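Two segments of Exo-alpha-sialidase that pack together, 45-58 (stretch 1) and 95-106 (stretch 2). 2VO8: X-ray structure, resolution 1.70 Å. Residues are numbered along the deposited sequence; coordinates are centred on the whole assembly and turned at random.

Stretch 1 45-58: EYLFEYNAEAFILN
Stretch 2 95-106: DLVKVNLTPKIS

How does the first strand, 45-49, reach stretch 2 without pairing to it? It runs 29° from the direction of strand 95-103, with axes 9.8 Å apart, so side chains fill the gap. Tyr46 (m) sets CE2 4.2 Å from Val97 CG2; Phe48 (t) receives Val99 CG1 over its ring face, Val99 CG1 lying 3.9 Å from Phe48 CE2. Glu45, Leu47 and Glu49 alternate out of reach. Tyr50 (p) lays its ring face on Leu101, Tyr50 CD1 4.3 Å from Leu101 CD2.

What turns the chain back? Residues 52-54 take helical phi/psi, and Asn51 O accepts Ala54 N at 3.0 Å and Phe55 N at 3.2 Å. Glu53 O then accepts Lys104 NZ at 3.1 Å, the lysine extending from a p chi1.

What joins strand 55-58 to stretch 2? An antiparallel ladder, opened by Lys104 N to Ala54 O, 2.7 Å. Phe55 (m) pairs with Pro103 without hydrogen bonds, so the missing proline NH costs this pair nothing; Phe55 CB lies 4.0 Å from Leu101 (m) CD2. Ile56 (m), on the other face, pairs with Thr102 through Ile56 N to Thr102 O, 2.9 Å, and Thr102 N to Ile56 O, 3.1 Å; its CG1 is 3.9 Å from Lys104 CD. Leu57 (t) pairs with Leu101, and Leu57 CD1 meets Val99 CG1 at 3.6 Å. Asn58 N to Asn100 O, 2.8 Å, ends the ladder.

What is buried? The stretches cover 853 Å² together; buried Tyr46, Phe48, Phe55, Val99 and Leu101 suit their places by bringing apolar surface.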

# COMPACT_ATOMS: atom_id res chain seq x y z
N GLU A 45 1.57 -0.84 -8.74
CA GLU A 45 0.61 -1.88 -8.40
C GLU A 45 1.04 -2.66 -7.16
O GLU A 45 2.14 -3.20 -7.11
CB GLU A 45 0.42 -2.84 -9.58
CG GLU A 45 -0.27 -4.15 -9.22
CD GLU A 45 -0.53 -5.03 -10.42
OE1 GLU A 45 -0.23 -4.59 -11.55
OE2 GLU A 45 -1.03 -6.15 -10.24
N TYR A 46 0.16 -2.70 -6.17
CA TYR A 46 0.38 -3.54 -4.99
C TYR A 46 -0.58 -4.72 -4.97
O TYR A 46 -1.63 -4.69 -5.60
CB TYR A 46 0.23 -2.71 -3.71
CG TYR A 46 1.06 -1.45 -3.69
CD1 TYR A 46 2.42 -1.49 -3.41
CD2 TYR A 46 0.48 -0.22 -3.96
CE1 TYR A 46 3.18 -0.34 -3.39
CE2 TYR A 46 1.24 0.94 -3.95
CZ TYR A 46 2.58 0.88 -3.66
OH TYR A 46 3.34 2.03 -3.65
N LEU A 47 -0.20 -5.77 -4.24
CA LEU A 47 -1.16 -6.69 -3.68
C LEU A 47 -0.97 -6.51 -2.18
O LEU A 47 0.10 -6.81 -1.62
CB LEU A 47 -1.07 -8.13 -4.19
CG LEU A 47 -2.28 -8.93 -3.65
CD1 LEU A 47 -3.58 -8.70 -4.40
CD2 LEU A 47 -1.96 -10.43 -3.49
N PHE A 48 -2.00 -5.93 -1.57
CA PHE A 48 -2.01 -5.54 -0.16
C PHE A 48 -2.67 -6.66 0.63
O PHE A 48 -3.75 -7.08 0.29
CB PHE A 48 -2.80 -4.26 0.05
CG PHE A 48 -2.96 -3.88 1.51
CD1 PHE A 48 -1.94 -3.23 2.20
CD2 PHE A 48 -4.12 -4.19 2.21
CE1 PHE A 48 -2.08 -2.88 3.53
CE2 PHE A 48 -4.26 -3.83 3.50
CZ PHE A 48 -3.28 -3.18 4.18
N GLU A 49 -2.00 -7.15 1.66
CA GLU A 49 -2.52 -8.31 2.42
C GLU A 49 -2.69 -7.95 3.87
O GLU A 49 -1.92 -7.18 4.46
CB GLU A 49 -1.62 -9.53 2.21
CG GLU A 49 -1.67 -10.01 0.76
CD GLU A 49 -1.31 -11.46 0.61
OE1 GLU A 49 -1.68 -12.27 1.50
OE2 GLU A 49 -0.69 -11.80 -0.42
N TYR A 50 -3.78 -8.48 4.44
CA TYR A 50 -4.12 -8.24 5.82
C TYR A 50 -5.04 -9.38 6.30
O TYR A 50 -5.59 -10.14 5.50
CB TYR A 50 -4.84 -6.91 5.94
CG TYR A 50 -6.27 -6.93 5.47
CD1 TYR A 50 -7.33 -7.08 6.39
CD2 TYR A 50 -6.59 -6.76 4.11
CE1 TYR A 50 -8.66 -7.04 5.94
CE2 TYR A 50 -7.90 -6.76 3.67
CZ TYR A 50 -8.95 -6.90 4.60
OH TYR A 50 -10.25 -6.94 4.12
N ASN A 51 -5.16 -9.46 7.61
CA ASN A 51 -5.92 -10.53 8.22
C ASN A 51 -7.38 -10.08 8.27
O ASN A 51 -7.73 -9.24 9.09
CB ASN A 51 -5.36 -10.88 9.59
CG ASN A 51 -6.21 -11.88 10.36
OD1 ASN A 51 -7.23 -12.40 9.85
ND2 ASN A 51 -5.77 -12.18 11.58
N ALA A 52 -8.18 -10.65 7.37
CA ALA A 52 -9.59 -10.28 7.18
C ALA A 52 -10.42 -10.63 8.43
O ALA A 52 -11.53 -10.09 8.61
CB ALA A 52 -10.16 -10.95 5.92
N GLU A 53 -9.90 -11.48 9.31
CA GLU A 53 -10.61 -11.75 10.59
C GLU A 53 -10.44 -10.60 11.60
O GLU A 53 -11.32 -10.34 12.44
CB GLU A 53 -10.13 -13.06 11.24
CG GLU A 53 -10.35 -14.28 10.39
CD GLU A 53 -10.03 -15.57 11.13
OE1 GLU A 53 -9.19 -15.54 12.04
OE2 GLU A 53 -10.64 -16.60 10.78
N ALA A 54 -9.31 -9.91 11.51
CA ALA A 54 -8.95 -8.91 12.49
C ALA A 54 -9.32 -7.47 12.13
O ALA A 54 -9.41 -6.64 13.04
CB ALA A 54 -7.50 -9.00 12.83
N PHE A 55 -9.46 -7.18 10.84
CA PHE A 55 -9.73 -5.86 10.28
C PHE A 55 -10.91 -5.84 9.33
O PHE A 55 -11.13 -6.76 8.62
CB PHE A 55 -8.54 -5.27 9.52
CG PHE A 55 -7.26 -5.29 10.28
CD1 PHE A 55 -6.92 -4.25 11.06
CD2 PHE A 55 -6.40 -6.36 10.19
CE1 PHE A 55 -5.77 -4.26 11.72
CE2 PHE A 55 -5.27 -6.36 10.85
CZ PHE A 55 -4.95 -5.32 11.64
N ILE A 56 -11.59 -4.70 9.33
CA ILE A 56 -12.56 -4.28 8.33
C ILE A 56 -11.86 -3.33 7.28
O ILE A 56 -11.36 -2.34 7.72
CB ILE A 56 -13.71 -3.49 9.07
CG1 ILE A 56 -14.38 -4.35 10.14
CG2 ILE A 56 -14.68 -2.94 8.15
CD1 ILE A 56 -15.04 -3.59 11.23
N LEU A 57 -11.90 -3.65 5.96
CA LEU A 57 -11.41 -2.72 4.96
C LEU A 57 -12.44 -1.63 4.67
O LEU A 57 -13.53 -1.92 4.17
CB LEU A 57 -11.04 -3.45 3.67
CG LEU A 57 -10.51 -2.59 2.52
CD1 LEU A 57 -9.19 -1.94 2.90
CD2 LEU A 57 -10.37 -3.42 1.25
N ASN A 58 -12.09 -0.39 4.98
CA ASN A 58 -13.04 0.73 4.87
C ASN A 58 -13.03 1.41 3.53
O ASN A 58 -14.07 1.45 2.86
CB ASN A 58 -12.80 1.78 5.94
CG ASN A 58 -12.98 1.24 7.32
OD1 ASN A 58 -12.19 1.53 8.24
ND2 ASN A 58 -14.02 0.43 7.48
N ASP A 95 4.47 9.04 -1.38
CA ASP A 95 3.38 8.25 -0.85
C ASP A 95 2.24 8.27 -1.88
O ASP A 95 1.96 9.32 -2.52
CB ASP A 95 2.97 8.80 0.52
CG ASP A 95 4.06 8.58 1.59
OD1 ASP A 95 5.02 7.85 1.31
OD2 ASP A 95 3.96 9.13 2.69
N LEU A 96 1.65 7.10 -2.09
CA LEU A 96 0.74 6.87 -3.21
C LEU A 96 -0.71 6.51 -2.82
O LEU A 96 -1.66 6.92 -3.49
CB LEU A 96 1.30 5.78 -4.11
CG LEU A 96 2.63 6.06 -4.82
CD1 LEU A 96 3.03 4.91 -5.69
CD2 LEU A 96 2.48 7.35 -5.69
N VAL A 97 -0.88 5.75 -1.74
CA VAL A 97 -2.19 5.17 -1.41
C VAL A 97 -2.43 5.22 0.10
O VAL A 97 -1.49 5.01 0.88
CB VAL A 97 -2.30 3.71 -1.86
CG1 VAL A 97 -3.77 3.12 -1.48
CG2 VAL A 97 -1.94 3.54 -3.32
N LYS A 98 -3.68 5.53 0.49
CA LYS A 98 -4.13 5.47 1.89
C LYS A 98 -5.08 4.28 1.98
O LYS A 98 -6.09 4.25 1.27
CB LYS A 98 -4.95 6.71 2.24
CG LYS A 98 -4.22 8.04 2.15
CD LYS A 98 -5.08 9.19 2.72
CE LYS A 98 -5.59 10.21 1.70
NZ LYS A 98 -5.74 11.52 2.47
N VAL A 99 -4.78 3.31 2.84
CA VAL A 99 -5.69 2.18 3.08
C VAL A 99 -6.28 2.34 4.48
O VAL A 99 -5.57 2.37 5.47
CB VAL A 99 -4.98 0.79 2.95
CG1 VAL A 99 -5.97 -0.39 3.17
CG2 VAL A 99 -4.28 0.63 1.66
N ASN A 100 -7.60 2.55 4.56
CA ASN A 100 -8.25 2.87 5.82
C ASN A 100 -8.91 1.58 6.33
O ASN A 100 -9.65 0.92 5.59
CB ASN A 100 -9.29 3.98 5.63
CG ASN A 100 -9.76 4.53 6.93
OD1 ASN A 100 -10.54 3.86 7.66
ND2 ASN A 100 -9.26 5.72 7.30
N LEU A 101 -8.55 1.20 7.55
CA LEU A 101 -8.94 -0.07 8.20
C LEU A 101 -9.44 0.20 9.60
O LEU A 101 -9.01 1.11 10.23
CB LEU A 101 -7.73 -1.02 8.29
CG LEU A 101 -7.21 -1.46 6.92
CD1 LEU A 101 -5.67 -1.27 6.83
CD2 LEU A 101 -7.58 -2.84 6.54
N THR A 102 -10.35 -0.62 10.10
CA THR A 102 -10.77 -0.59 11.51
C THR A 102 -10.59 -2.00 12.11
O THR A 102 -11.13 -2.98 11.57
CB THR A 102 -12.23 -0.16 11.68
OG1 THR A 102 -12.44 1.13 11.07
CG2 THR A 102 -12.65 -0.14 13.19
N PRO A 103 -9.80 -2.10 13.18
CA PRO A 103 -9.65 -3.46 13.78
C PRO A 103 -10.95 -3.90 14.43
O PRO A 103 -11.71 -3.06 14.89
CB PRO A 103 -8.54 -3.29 14.83
CG PRO A 103 -7.93 -1.87 14.56
CD PRO A 103 -9.01 -1.09 13.90
N LYS A 104 -11.22 -5.20 14.42
CA LYS A 104 -12.43 -5.67 15.14
C LYS A 104 -12.14 -6.77 16.16
O LYS A 104 -13.10 -7.27 16.79
CB LYS A 104 -13.49 -6.11 14.14
CG LYS A 104 -13.13 -7.28 13.24
CD LYS A 104 -14.28 -7.54 12.34
CE LYS A 104 -14.13 -8.71 11.40
NZ LYS A 104 -14.39 -10.07 12.01
N ILE A 105 -10.88 -7.17 16.28
CA ILE A 105 -10.41 -8.08 17.33
C ILE A 105 -9.05 -7.68 17.84
O ILE A 105 -8.17 -7.38 17.06
CB ILE A 105 -10.20 -9.53 16.83
CG1 ILE A 105 -11.51 -10.12 16.34
CG2 ILE A 105 -9.59 -10.41 17.96
CD1 ILE A 105 -11.31 -11.45 15.57
N SER A 106 -8.85 -7.76 19.15
CA SER A 106 -7.52 -7.52 19.71
C SER A 106 -6.53 -8.63 19.32
O SER A 106 -6.89 -9.84 19.14
CB SER A 106 -7.60 -7.38 21.22
OG SER A 106 -7.89 -8.64 21.81